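Local coordinates for periplasmic binding protein/LacI transcriptional regulator (Shewanella sp. ANA-3, PDB 5OCP) that binds L-arabinofuranose, in both its alpha and beta forms, and probably delivers the sugar to an arabinose ABC transporter from the periplasm, at residues Ser6-Glu11 and Ala38-Glu43; Ser12-Ser17 and Val241-Tyr246; Ser105-Glu110 and Ala140-Ala145; Phe167-Gly172 and Asn195-Leu200. All coordinates share one frame; numbering follows the deposited sequence.

In the fold
The four contacts surround one arabinofuranose, bound as either anomer, and each gives it at least one residue. Contacts 1 and 4 sit on different lobes, their centres about 17 Å apart, yet meet where Glu-11 CG lies 4.0 Å from Phe-167 CB. Contact 2 ties helix 13-29 to the crossover after strand 239-242 and touches all the others: Gln-7 OE1 is 2.9 Å from Arg-15 NH1, Gly-13 N is 2.9 Å from Glu-197 OE1, and Leu-243 CD1 packs on Glu-110. Contact 3 lies on another side of the sugar, its nearest atoms about 9 Å from contact 1, and meets contact 4 where Arg-143 NH1 approaches Phe-167. Both nest in the loop closed by contact 2.

Contact 1: Ser6-Glu11 and Ala38-Glu43; sequences SQVGSE and AQQKQE. With AHR (alpha-L-arabinofuranose), chain I; FUB (beta-L-arabinofuranose), chain J.
Ala-38 N donates to Gln-7 O and Gln-40 N to Val-8 O, the latter at 2.8 Å, two backbone hydrogen bonds that join the chain leaving strand 2-7 to the turn after strand 32-37. The turn from Ala-38 to Lys-41 is a type I' beta turn, closed by a bond from Lys-41 N to Ala-38 O, and Lys-41 then serves as N-cap of helix 42-54.

The amide of Gln-40 supplies the side-chain bonds, one from each end. With its chain bent at chi2 (-53°), Gln-40 folds back along the loop 8-11. Its OE1 accepts from Ser-10 N at 2.9 Å on an in-plane lone pair, in a nearly straight bond (170°). NE2 donates in its own amide plane to Glu-11 OE1, also at 2.9 Å, but meets that oxygen from above the carboxylate, the two flat groups being turned 77° apart. The two bonds together fix the rotation of the amide.

Strands 2-7 and 32-37 are neighbours in the parallel sheet of one lobe of this periplasmic binding protein, and the contact joins the loops at their C-terminal ends, on the cleft side. Here the other carboxylate oxygen, Glu-11 OE2, faces the sugar, 2.6 Å from O1 of either anomer, and forms a salt bridge with Arg-15. Gln-40 is thus a second-shell residue that positions a ligand-pocket carboxylate.

In van der Waals contact, Ala-38 CB rests against Val-8 O at 3.5 Å, Val-8 CG1 lies 3.8 Å from Gln-40 NE2, and Gly-9 CA passes 3.4 Å from Gln-40 OE1.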
# COMPACT_ATOMS: atom_id res chain seq x y z
N SER A 6 8.10 6.68 -11.87
CA SER A 6 8.46 7.39 -10.66
C SER A 6 7.86 6.72 -9.45
O SER A 6 6.62 6.78 -9.22
CB SER A 6 8.03 8.85 -10.73
OG SER A 6 8.24 9.46 -9.41
N GLN A 7 8.69 6.01 -8.66
CA GLN A 7 8.28 5.33 -7.44
C GLN A 7 8.48 6.18 -6.23
O GLN A 7 9.43 7.03 -6.18
CB GLN A 7 9.07 4.01 -7.36
CG GLN A 7 8.84 3.10 -6.18
CD GLN A 7 7.44 2.56 -6.14
OE1 GLN A 7 6.47 3.29 -5.90
NE2 GLN A 7 7.33 1.25 -6.32
N VAL A 8 7.63 5.96 -5.25
CA VAL A 8 7.65 6.70 -4.00
C VAL A 8 9.00 6.62 -3.25
O VAL A 8 9.52 7.65 -2.73
CB VAL A 8 6.52 6.18 -3.09
CG1 VAL A 8 6.63 6.72 -1.70
CG2 VAL A 8 5.12 6.47 -3.73
N GLY A 9 9.45 5.39 -3.05
CA GLY A 9 10.54 5.09 -2.14
C GLY A 9 10.59 3.62 -1.81
O GLY A 9 10.24 2.79 -2.64
N SER A 10 10.99 3.31 -0.58
CA SER A 10 11.21 1.94 -0.11
C SER A 10 10.79 1.79 1.33
O SER A 10 11.41 1.05 2.11
CB SER A 10 12.66 1.54 -0.38
OG SER A 10 13.47 2.43 0.32
N GLU A 11 9.72 2.48 1.73
CA GLU A 11 9.30 2.54 3.12
C GLU A 11 8.84 1.18 3.74
O GLU A 11 8.84 1.03 4.95
CB GLU A 11 8.19 3.59 3.32
CG GLU A 11 6.79 3.31 2.73
CD GLU A 11 6.64 3.51 1.22
OE1 GLU A 11 7.60 3.93 0.54
OE2 GLU A 11 5.58 3.13 0.68
N ALA A 38 12.27 7.90 -5.37
CA ALA A 38 12.26 9.29 -4.83
C ALA A 38 12.64 9.42 -3.38
O ALA A 38 12.67 10.56 -2.82
CB ALA A 38 10.89 9.91 -5.08
N GLN A 39 13.00 8.33 -2.72
CA GLN A 39 13.37 8.40 -1.32
C GLN A 39 12.37 9.13 -0.43
O GLN A 39 12.73 9.94 0.44
CB GLN A 39 14.83 8.91 -1.15
CG GLN A 39 15.78 8.04 -1.98
CD GLN A 39 17.26 8.43 -1.89
OE1 GLN A 39 17.60 9.50 -1.44
NE2 GLN A 39 18.12 7.55 -2.39
N GLN A 40 11.11 8.82 -0.68
CA GLN A 40 9.98 9.38 0.09
C GLN A 40 9.63 10.86 -0.19
O GLN A 40 8.73 11.37 0.49
CB GLN A 40 10.07 9.12 1.60
CG GLN A 40 10.79 7.85 2.07
CD GLN A 40 10.30 6.54 1.45
OE1 GLN A 40 11.16 5.62 1.14
NE2 GLN A 40 8.94 6.42 1.29
N LYS A 41 10.31 11.54 -1.11
CA LYS A 41 10.10 12.99 -1.31
C LYS A 41 9.39 13.30 -2.62
O LYS A 41 9.88 12.97 -3.71
CB LYS A 41 11.42 13.74 -1.19
CG LYS A 41 12.07 13.51 0.16
CD LYS A 41 13.41 14.22 0.18
CE LYS A 41 13.97 14.27 1.61
NZ LYS A 41 14.76 15.53 1.82
N GLN A 42 8.25 14.00 -2.55
CA GLN A 42 7.54 14.34 -3.75
C GLN A 42 8.40 15.15 -4.71
O GLN A 42 8.34 15.03 -5.94
CB GLN A 42 6.22 15.11 -3.41
CG GLN A 42 5.53 15.61 -4.70
CD GLN A 42 4.20 16.21 -4.43
OE1 GLN A 42 4.02 16.74 -3.32
NE2 GLN A 42 3.22 16.11 -5.42
N GLU A 43 9.22 16.04 -4.16
CA GLU A 43 10.06 16.80 -5.00
C GLU A 43 10.97 15.99 -5.88
O GLU A 43 11.21 16.34 -7.00
CB GLU A 43 10.89 17.81 -4.17
CG GLU A 43 10.19 19.13 -4.08
CD GLU A 43 9.84 19.73 -5.49
OE1 GLU A 43 8.70 20.24 -5.67
OE2 GLU A 43 10.68 19.60 -6.45
O5 AHR I . 0.16 2.77 -1.30
C5 AHR I . 0.25 1.47 -0.81
C4 AHR I . 0.80 1.48 0.61
O4 AHR I . 2.02 2.18 0.67
C3 AHR I . 1.04 0.05 1.14
O3 AHR I . -0.16 -0.43 1.66
C2 AHR I . 2.15 0.33 2.13
O2 AHR I . 2.93 -0.76 2.50
C1 AHR I . 2.98 1.31 1.30
O1 AHR I . 3.75 2.02 2.12
O5 FUB J . 0.16 2.77 -1.30
C5 FUB J . 0.25 1.47 -0.80
C4 FUB J . 0.81 1.48 0.61
O4 FUB J . 2.03 2.19 0.69
C3 FUB J . 1.06 0.06 1.14
O3 FUB J . -0.15 -0.43 1.65
C2 FUB J . 2.13 0.34 2.19
O2 FUB J . 2.93 -0.77 2.51
C1 FUB J . 2.88 1.56 1.66
O1 FUB J . 3.95 1.10 0.98

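Contact 2: Ser12-Ser17 and Val241-Tyr246; sequences SGWRTS and VELSPY. With FUB (beta-L-arabinofuranose), chain J; AHR (alpha-L-arabinofuranose), chain I.
Trp-14 and Leu-243 meet face to methyl beside the bound sugar. With CG anti to its backbone N (chi1 -176°), the indole of Trp-14 extends from the first turn of helix 13-29 toward the chain leaving strand 239-242. Leu-243 also has CG anti to its backbone N, and its chi2 of 61° brings CD2 over one face of the indole. CD2 lies 3.5 Å from the centroid of the six-membered ring, a CH-pi contact over the face, and the two side chains cross at about a right angle. The same indole donates from NE1 to Leu-243 O at 2.9 Å; the bond is bent (150°) and approaches from above the carbonyl plane. Ring rotation is therefore set both by the methyl on its face and by the carbonyl at its pyrrole nitrogen. Farther along, Pro-245 CB packs 3.9 Å from Ser-17 OG, which is turned back to donate to Trp-14 O within its own helix.

In the periplasmic binding protein fold, this contact joins the start of helix 13-29 of one lobe to the interlobe crossover after strand 239-242. Ser-12, the N-cap of helix 13-29, accepts from Arg-15 N through OG; the same hydroxyl lies 2.9 Å from O2 of either anomer. Arg-15 bends at chi2 and chi3 to bring the guanidinium edge to the sugar, where NH2 donates to the ring oxygen O4 at 3.2 Å. A salt bridge to Asp-88 helps hold that group in position. Trp-14 and Leu-243 also line the pocket: Leu-243 CD2 comes within 3.7 Å of the sugar O3.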
# COMPACT_ATOMS: atom_id res chain seq x y z
N SER A 12 8.37 0.26 2.89
CA SER A 12 7.80 -1.01 3.34
C SER A 12 8.33 -2.06 2.39
O SER A 12 8.61 -1.80 1.21
CB SER A 12 6.21 -1.01 3.36
OG SER A 12 5.77 -0.91 2.01
N GLY A 13 8.37 -3.27 2.89
CA GLY A 13 8.53 -4.41 2.06
C GLY A 13 7.51 -4.56 0.96
O GLY A 13 7.88 -5.00 -0.19
N TRP A 14 6.27 -4.18 1.19
CA TRP A 14 5.32 -4.11 0.09
C TRP A 14 5.81 -3.21 -1.07
O TRP A 14 5.83 -3.63 -2.27
CB TRP A 14 3.88 -3.70 0.52
CG TRP A 14 3.00 -3.77 -0.69
CD1 TRP A 14 2.31 -4.93 -1.15
CD2 TRP A 14 2.72 -2.76 -1.66
NE1 TRP A 14 1.65 -4.63 -2.32
CE2 TRP A 14 1.93 -3.36 -2.70
CE3 TRP A 14 3.10 -1.43 -1.83
CZ2 TRP A 14 1.46 -2.63 -3.78
CZ3 TRP A 14 2.63 -0.72 -2.89
CH2 TRP A 14 1.84 -1.32 -3.87
N ARG A 15 6.25 -2.00 -0.72
CA ARG A 15 6.70 -1.08 -1.73
C ARG A 15 7.85 -1.61 -2.54
O ARG A 15 7.92 -1.42 -3.78
CB ARG A 15 7.07 0.22 -1.05
CG ARG A 15 7.71 1.24 -1.95
CD ARG A 15 6.80 2.04 -2.81
NE ARG A 15 5.59 2.53 -2.11
CZ ARG A 15 4.44 2.85 -2.74
NH1 ARG A 15 4.38 2.78 -4.02
NH2 ARG A 15 3.31 3.12 -2.06
N THR A 16 8.83 -2.23 -1.87
CA THR A 16 9.98 -2.76 -2.63
C THR A 16 9.54 -3.94 -3.47
O THR A 16 10.03 -4.10 -4.66
CB THR A 16 11.15 -3.12 -1.71
OG1 THR A 16 10.71 -3.98 -0.71
CG2 THR A 16 11.67 -1.91 -0.97
N SER A 17 8.59 -4.74 -2.99
CA SER A 17 8.00 -5.79 -3.82
C SER A 17 7.29 -5.28 -5.07
O SER A 17 7.37 -5.88 -6.19
CB SER A 17 7.08 -6.73 -2.99
OG SER A 17 5.75 -6.17 -2.80
N VAL A 241 -5.47 -7.86 4.35
CA VAL A 241 -6.02 -7.84 3.00
C VAL A 241 -4.89 -7.81 2.05
O VAL A 241 -3.91 -7.02 2.12
CB VAL A 241 -6.92 -6.59 2.79
CG1 VAL A 241 -7.40 -6.51 1.34
CG2 VAL A 241 -8.02 -6.56 3.83
N GLU A 242 -4.91 -8.68 1.05
CA GLU A 242 -3.85 -8.74 0.08
C GLU A 242 -3.87 -7.56 -0.85
O GLU A 242 -4.93 -7.19 -1.32
CB GLU A 242 -4.03 -10.03 -0.76
CG GLU A 242 -2.96 -10.25 -1.77
CD GLU A 242 -3.03 -11.59 -2.51
OE1 GLU A 242 -2.00 -11.95 -3.01
OE2 GLU A 242 -4.04 -12.30 -2.58
N LEU A 243 -2.72 -6.99 -1.10
CA LEU A 243 -2.54 -5.85 -2.02
C LEU A 243 -1.57 -6.35 -3.10
O LEU A 243 -0.40 -6.57 -2.84
CB LEU A 243 -1.95 -4.66 -1.35
CG LEU A 243 -1.71 -3.40 -2.18
CD1 LEU A 243 -3.03 -2.92 -2.71
CD2 LEU A 243 -0.97 -2.31 -1.40
N SER A 244 -2.14 -6.54 -4.27
CA SER A 244 -1.32 -7.04 -5.41
C SER A 244 -0.22 -6.04 -5.84
O SER A 244 -0.53 -4.89 -6.05
CB SER A 244 -2.22 -7.27 -6.60
OG SER A 244 -1.37 -7.64 -7.69
N PRO A 245 0.98 -6.50 -5.94
CA PRO A 245 2.05 -5.59 -6.45
C PRO A 245 2.10 -5.55 -7.98
O PRO A 245 2.96 -4.84 -8.53
CB PRO A 245 3.28 -6.16 -5.84
CG PRO A 245 3.04 -7.61 -5.74
CD PRO A 245 1.57 -7.73 -5.42
N TYR A 246 1.14 -6.19 -8.69
CA TYR A 246 1.12 -6.25 -10.18
C TYR A 246 0.28 -5.25 -10.90
O TYR A 246 -0.45 -5.60 -11.76
CB TYR A 246 0.78 -7.67 -10.61
CG TYR A 246 1.72 -8.60 -10.04
CD1 TYR A 246 3.04 -8.64 -10.51
CD2 TYR A 246 1.34 -9.46 -9.01
CE1 TYR A 246 3.96 -9.47 -9.98
CE2 TYR A 246 2.29 -10.28 -8.45
CZ TYR A 246 3.54 -10.28 -8.97
OH TYR A 246 4.48 -11.08 -8.45
O5 FUB J . 0.16 2.77 -1.30
C5 FUB J . 0.25 1.47 -0.80
C4 FUB J . 0.81 1.48 0.61
O4 FUB J . 2.03 2.19 0.69
C3 FUB J . 1.06 0.06 1.14
O3 FUB J . -0.15 -0.43 1.65
C2 FUB J . 2.13 0.34 2.19
O2 FUB J . 2.93 -0.77 2.51
C1 FUB J . 2.88 1.56 1.66
O1 FUB J . 3.95 1.10 0.98
O5 AHR I . 0.16 2.77 -1.30
C5 AHR I . 0.25 1.47 -0.81
C4 AHR I . 0.80 1.48 0.61
O4 AHR I . 2.02 2.18 0.67
C3 AHR I . 1.04 0.05 1.14
O3 AHR I . -0.16 -0.43 1.66
C2 AHR I . 2.15 0.33 2.13
O2 AHR I . 2.93 -0.76 2.50
C1 AHR I . 2.98 1.31 1.30
O1 AHR I . 3.75 2.02 2.12

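Contact 3: Ser105-Glu110 and Ala140-Ala145; sequences SDFSEE and AIDRAA. With AHR (alpha-L-arabinofuranose), chain I; FUB (beta-L-arabinofuranose), chain J.
The N-terminal turn of helix 107-121 abuts helix 138-151 closely, the CA atoms of Ser-108 and Asp-142 being 4.7 Å apart and a CA-H...O contact running from Ser-108 CA to Asp-142 O. At this approach Phe-107 CB and Asp-142 CB touch at 3.5 Å, and Ser-108 OG makes a weak hydrogen bond to Asp-142 O. A water accepts weakly from Phe-107 N and donates to Asp-142 OD2.

The polar link is a salt bridge between Glu-110 and Arg-143. Arg-143 runs extended from CG to NE (chi2 171°, chi3 -171°) past Phe-107 and offers its guanidinium side-on, so that NE and NH2 both grip the single oxygen Glu-110 OE1. NE lies 2.8 Å from Glu-110 OE1, and both donors keep that oxygen near the guanidinium plane. The second carboxylate oxygen, Glu-110 OE2, accepts from Ser-105 OG at 2.8 Å.

Both helices belong to the mixed-sheet lobe of this periplasmic binding protein, 105-110 following the chain's crossing from the other lobe, and their N-terminal regions meet at the cleft. Beyond the salt bridge, NH1 and NH2 of Arg-143 both donate to the sugar O3, NH1 at 2.8 Å. Glu-110 is thus a second-shell residue that holds this arginine flat for its sugar hydroxyl. Phe-107 stands with its ring 81° to the guanidinium plane, Arg-143 NH2 lying 3.6 Å from CE1 at the ring edge.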
# COMPACT_ATOMS: atom_id res chain seq x y z
N SER A 105 -6.02 -0.49 -6.40
CA SER A 105 -7.04 -1.14 -5.59
C SER A 105 -7.94 -0.09 -4.97
O SER A 105 -7.70 1.14 -5.06
CB SER A 105 -6.39 -1.99 -4.48
OG SER A 105 -5.69 -1.06 -3.63
N ASP A 106 -9.07 -0.56 -4.42
CA ASP A 106 -10.00 0.30 -3.70
C ASP A 106 -9.61 0.25 -2.19
O ASP A 106 -9.97 -0.66 -1.45
CB ASP A 106 -11.44 -0.12 -3.93
CG ASP A 106 -12.44 0.80 -3.20
OD1 ASP A 106 -12.08 1.55 -2.25
OD2 ASP A 106 -13.66 0.65 -3.50
N PHE A 107 -8.84 1.26 -1.79
CA PHE A 107 -8.35 1.34 -0.42
C PHE A 107 -9.48 1.41 0.60
O PHE A 107 -9.35 0.87 1.68
CB PHE A 107 -7.46 2.59 -0.24
CG PHE A 107 -6.23 2.60 -1.07
CD1 PHE A 107 -5.25 1.62 -0.89
CD2 PHE A 107 -5.97 3.65 -1.92
CE1 PHE A 107 -4.07 1.65 -1.59
CE2 PHE A 107 -4.78 3.71 -2.65
CZ PHE A 107 -3.86 2.68 -2.51
N SER A 108 -10.60 2.12 0.27
CA SER A 108 -11.78 2.16 1.19
C SER A 108 -12.39 0.79 1.36
O SER A 108 -12.68 0.39 2.48
CB SER A 108 -12.87 3.14 0.69
OG SER A 108 -12.33 4.41 0.65
N GLU A 109 -12.38 -0.02 0.29
CA GLU A 109 -12.88 -1.38 0.34
C GLU A 109 -11.96 -2.25 1.21
O GLU A 109 -12.44 -3.08 2.00
CB GLU A 109 -13.05 -2.00 -1.05
CG GLU A 109 -13.52 -3.43 -0.99
CD GLU A 109 -13.73 -4.09 -2.37
OE1 GLU A 109 -13.92 -3.38 -3.41
OE2 GLU A 109 -13.72 -5.35 -2.42
N GLU A 110 -10.65 -2.02 1.10
CA GLU A 110 -9.68 -2.76 1.93
C GLU A 110 -9.97 -2.49 3.41
O GLU A 110 -10.10 -3.43 4.22
CB GLU A 110 -8.25 -2.38 1.62
CG GLU A 110 -7.78 -2.81 0.25
CD GLU A 110 -6.48 -2.15 -0.19
OE1 GLU A 110 -5.87 -1.30 0.47
OE2 GLU A 110 -6.05 -2.48 -1.28
N ALA A 140 -3.67 5.71 3.26
CA ALA A 140 -4.02 5.96 4.67
C ALA A 140 -5.40 6.62 4.82
O ALA A 140 -6.22 6.20 5.59
CB ALA A 140 -2.96 6.84 5.33
N ILE A 141 -5.61 7.66 4.06
CA ILE A 141 -6.88 8.38 4.14
C ILE A 141 -8.07 7.44 3.87
O ILE A 141 -9.07 7.40 4.59
CB ILE A 141 -6.84 9.51 3.10
CG1 ILE A 141 -5.77 10.56 3.46
CG2 ILE A 141 -8.18 10.16 2.95
CD1 ILE A 141 -5.40 11.41 2.26
N ASP A 142 -7.99 6.73 2.74
CA ASP A 142 -9.09 5.91 2.31
C ASP A 142 -9.27 4.61 3.12
O ASP A 142 -10.40 4.16 3.31
CB ASP A 142 -8.94 5.55 0.85
CG ASP A 142 -9.23 6.75 -0.09
OD1 ASP A 142 -9.41 7.89 0.42
OD2 ASP A 142 -9.16 6.53 -1.32
N ARG A 143 -8.18 4.03 3.63
CA ARG A 143 -8.33 2.83 4.45
C ARG A 143 -9.02 3.25 5.75
O ARG A 143 -9.84 2.58 6.24
CB ARG A 143 -7.01 2.16 4.78
CG ARG A 143 -6.48 1.30 3.64
CD ARG A 143 -5.07 0.77 3.81
NE ARG A 143 -4.64 0.15 2.56
CZ ARG A 143 -3.39 0.03 2.20
NH1 ARG A 143 -2.44 0.41 3.00
NH2 ARG A 143 -3.09 -0.52 1.06
N ALA A 144 -8.62 4.39 6.27
CA ALA A 144 -9.25 4.88 7.53
C ALA A 144 -10.73 5.12 7.26
O ALA A 144 -11.61 4.72 8.08
CB ALA A 144 -8.56 6.08 8.06
N ALA A 145 -11.05 5.79 6.16
CA ALA A 145 -12.43 6.08 5.87
C ALA A 145 -13.31 4.83 5.79
O ALA A 145 -14.39 4.77 6.36
CB ALA A 145 -12.57 6.86 4.58
O5 AHR I . 0.16 2.77 -1.30
C5 AHR I . 0.25 1.47 -0.81
C4 AHR I . 0.80 1.48 0.61
O4 AHR I . 2.02 2.18 0.67
C3 AHR I . 1.04 0.05 1.14
O3 AHR I . -0.16 -0.43 1.66
C2 AHR I . 2.15 0.33 2.13
O2 AHR I . 2.93 -0.76 2.50
C1 AHR I . 2.98 1.31 1.30
O1 AHR I . 3.75 2.02 2.12
O5 FUB J . 0.16 2.77 -1.30
C5 FUB J . 0.25 1.47 -0.80
C4 FUB J . 0.81 1.48 0.61
O4 FUB J . 2.03 2.19 0.69
C3 FUB J . 1.06 0.06 1.14
O3 FUB J . -0.15 -0.43 1.65
C2 FUB J . 2.13 0.34 2.19
O2 FUB J . 2.93 -0.77 2.51
C1 FUB J . 2.88 1.56 1.66
O1 FUB J . 3.95 1.10 0.98
O HOH W 1 -9.57 4.31 -2.44

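Contact 4: Phe167-Gly172 and Asn195-Leu200; sequences FTRAKG and NDEMAL. With AHR (alpha-L-arabinofuranose), chain I; FUB (beta-L-arabinofuranose), chain J.
Phe-167 and Asn-195 cross obliquely, ring and amide planes 57° apart, with Phe-167 CD1 only 3.3 Å from Asn-195 CG. The amide is held from several sides. ND2 donates to Phe-167 O at 3.1 Å, close to the amide plane, and a second, almost straight bond (177°) runs from ND2 to the sugar O2. Its OD1 caps helix 196-208 by accepting from Met-198 N, the donor lying above the carbonyl plane. Asn-195 CG sits between the backbone N and the carbonyl carbon (chi1 79°), which folds the amide back over the start of its own helix while leaving ND2 facing the ligand.

Met-198 comes in beside the backbone of Phe-167: SD lies 3.4 Å from Phe-167 N, and CG packs on Thr-168 O at 3.3 Å. Deeper between the helices, Gly-172 and Met-198 bring their CA atoms to 4.2 Å, an approach that leaves no room for a side chain on Gly-172.

At the outer side Arg-169 crosses Glu-197 at about a right angle. NE makes a long, weak salt bridge to Glu-197 OE2 at 3.5 Å, the carboxylate oxygen lying at the guanidinium edge, and a water joins Arg-169 N to the same oxygen. Leu-200 CB packs over one guanidinium face. Glu-197 OE1 turns to Gly-13 N at the start of helix 13-29.

Phe-167 presents a ring face to the sugar, with C1 of the beta anomer over its centre. An aromatic face against the sugar and a helix-capping asparagine bound to its hydroxyl form one wall of the arabinofuranose pocket, a carbohydrate site of the kind well known in sugar-binding periplasmic proteins.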
# COMPACT_ATOMS: atom_id res chain seq x y z
N PHE A 167 4.04 4.18 7.89
CA PHE A 167 4.13 2.98 7.09
C PHE A 167 5.35 2.21 7.36
O PHE A 167 5.69 1.35 6.60
CB PHE A 167 3.94 3.30 5.59
CG PHE A 167 2.50 3.48 5.15
CD1 PHE A 167 1.50 2.58 5.52
CD2 PHE A 167 2.15 4.50 4.23
CE1 PHE A 167 0.18 2.69 5.05
CE2 PHE A 167 0.80 4.60 3.78
CZ PHE A 167 -0.17 3.71 4.16
N THR A 168 6.12 2.54 8.43
CA THR A 168 7.33 1.81 8.68
C THR A 168 7.32 0.93 9.95
O THR A 168 6.54 1.14 10.88
CB THR A 168 8.61 2.68 8.77
OG1 THR A 168 8.57 3.40 10.01
CG2 THR A 168 8.73 3.58 7.60
N ARG A 169 8.20 -0.05 9.95
CA ARG A 169 8.27 -1.00 11.04
C ARG A 169 8.78 -0.36 12.33
O ARG A 169 8.20 -0.53 13.35
CB ARG A 169 9.15 -2.18 10.70
CG ARG A 169 9.04 -3.27 11.73
CD ARG A 169 9.97 -4.46 11.45
NE ARG A 169 9.71 -5.10 10.16
CZ ARG A 169 9.58 -6.42 9.92
NH1 ARG A 169 9.68 -7.35 10.89
NH2 ARG A 169 9.34 -6.83 8.68
N ALA A 170 9.85 0.41 12.20
CA ALA A 170 10.45 1.08 13.37
C ALA A 170 9.54 2.10 14.00
O ALA A 170 9.42 2.13 15.20
CB ALA A 170 11.80 1.69 13.03
N LYS A 171 8.82 2.86 13.19
CA LYS A 171 7.92 3.85 13.70
C LYS A 171 6.64 3.20 14.21
O LYS A 171 6.09 3.63 15.22
CB LYS A 171 7.65 4.96 12.73
CG LYS A 171 6.90 6.13 13.29
CD LYS A 171 7.77 6.94 14.23
CE LYS A 171 7.01 8.16 14.67
NZ LYS A 171 7.94 9.08 15.39
N GLY A 172 6.16 2.16 13.54
CA GLY A 172 5.03 1.39 14.10
C GLY A 172 5.29 0.87 15.52
O GLY A 172 4.42 0.88 16.39
N ASN A 195 -0.70 -0.78 7.36
CA ASN A 195 0.06 -1.70 6.59
C ASN A 195 0.74 -2.76 7.41
O ASN A 195 0.89 -2.64 8.64
CB ASN A 195 1.06 -1.05 5.61
CG ASN A 195 2.33 -0.55 6.26
OD1 ASN A 195 2.41 -0.36 7.50
ND2 ASN A 195 3.36 -0.29 5.42
N ASP A 196 1.10 -3.83 6.73
CA ASP A 196 1.70 -4.97 7.45
C ASP A 196 3.03 -4.59 8.10
O ASP A 196 3.33 -5.12 9.18
CB ASP A 196 1.95 -6.16 6.51
CG ASP A 196 0.68 -6.86 5.99
OD1 ASP A 196 -0.45 -6.61 6.49
OD2 ASP A 196 0.84 -7.69 5.08
N GLU A 197 3.79 -3.68 7.49
CA GLU A 197 5.09 -3.24 8.02
C GLU A 197 4.96 -2.69 9.44
O GLU A 197 5.67 -3.14 10.35
CB GLU A 197 5.70 -2.24 7.06
CG GLU A 197 7.17 -2.01 7.23
CD GLU A 197 8.07 -3.13 6.72
OE1 GLU A 197 7.81 -3.86 5.72
OE2 GLU A 197 9.18 -3.18 7.30
N MET A 198 4.02 -1.76 9.68
CA MET A 198 3.83 -1.16 10.98
C MET A 198 3.32 -2.26 11.93
O MET A 198 3.62 -2.24 13.13
CB MET A 198 2.85 -0.01 11.00
CG MET A 198 3.31 1.21 10.22
SD MET A 198 2.18 2.59 10.23
CE MET A 198 0.76 1.84 9.45
N ALA A 199 2.49 -3.17 11.41
CA ALA A 199 1.87 -4.22 12.22
C ALA A 199 2.96 -5.12 12.80
O ALA A 199 2.86 -5.49 14.00
CB ALA A 199 0.95 -5.00 11.40
N LEU A 200 3.96 -5.42 12.01
CA LEU A 200 5.01 -6.28 12.47
C LEU A 200 5.85 -5.60 13.50
O LEU A 200 6.40 -6.31 14.45
CB LEU A 200 5.82 -6.81 11.34
CG LEU A 200 5.00 -7.74 10.42
CD1 LEU A 200 5.72 -8.04 9.13
CD2 LEU A 200 4.55 -9.03 11.05
O5 AHR I . 0.16 2.77 -1.30
C5 AHR I . 0.25 1.47 -0.81
C4 AHR I . 0.80 1.48 0.61
O4 AHR I . 2.02 2.18 0.67
C3 AHR I . 1.04 0.05 1.14
O3 AHR I . -0.16 -0.43 1.66
C2 AHR I . 2.15 0.33 2.13
O2 AHR I . 2.93 -0.76 2.50
C1 AHR I . 2.98 1.31 1.30
O1 AHR I . 3.75 2.02 2.12
O5 FUB J . 0.16 2.77 -1.30
C5 FUB J . 0.25 1.47 -0.80
C4 FUB J . 0.81 1.48 0.61
O4 FUB J . 2.03 2.19 0.69
C3 FUB J . 1.06 0.06 1.14
O3 FUB J . -0.15 -0.43 1.65
C2 FUB J . 2.13 0.34 2.19
O2 FUB J . 2.93 -0.77 2.51
C1 FUB J . 2.88 1.56 1.66
O1 FUB J . 3.95 1.10 0.98
O HOH W 2 9.95 -0.30 7.49
O HOH W 3 11.53 -4.07 7.62
O HOH W 4 9.56 -6.10 5.28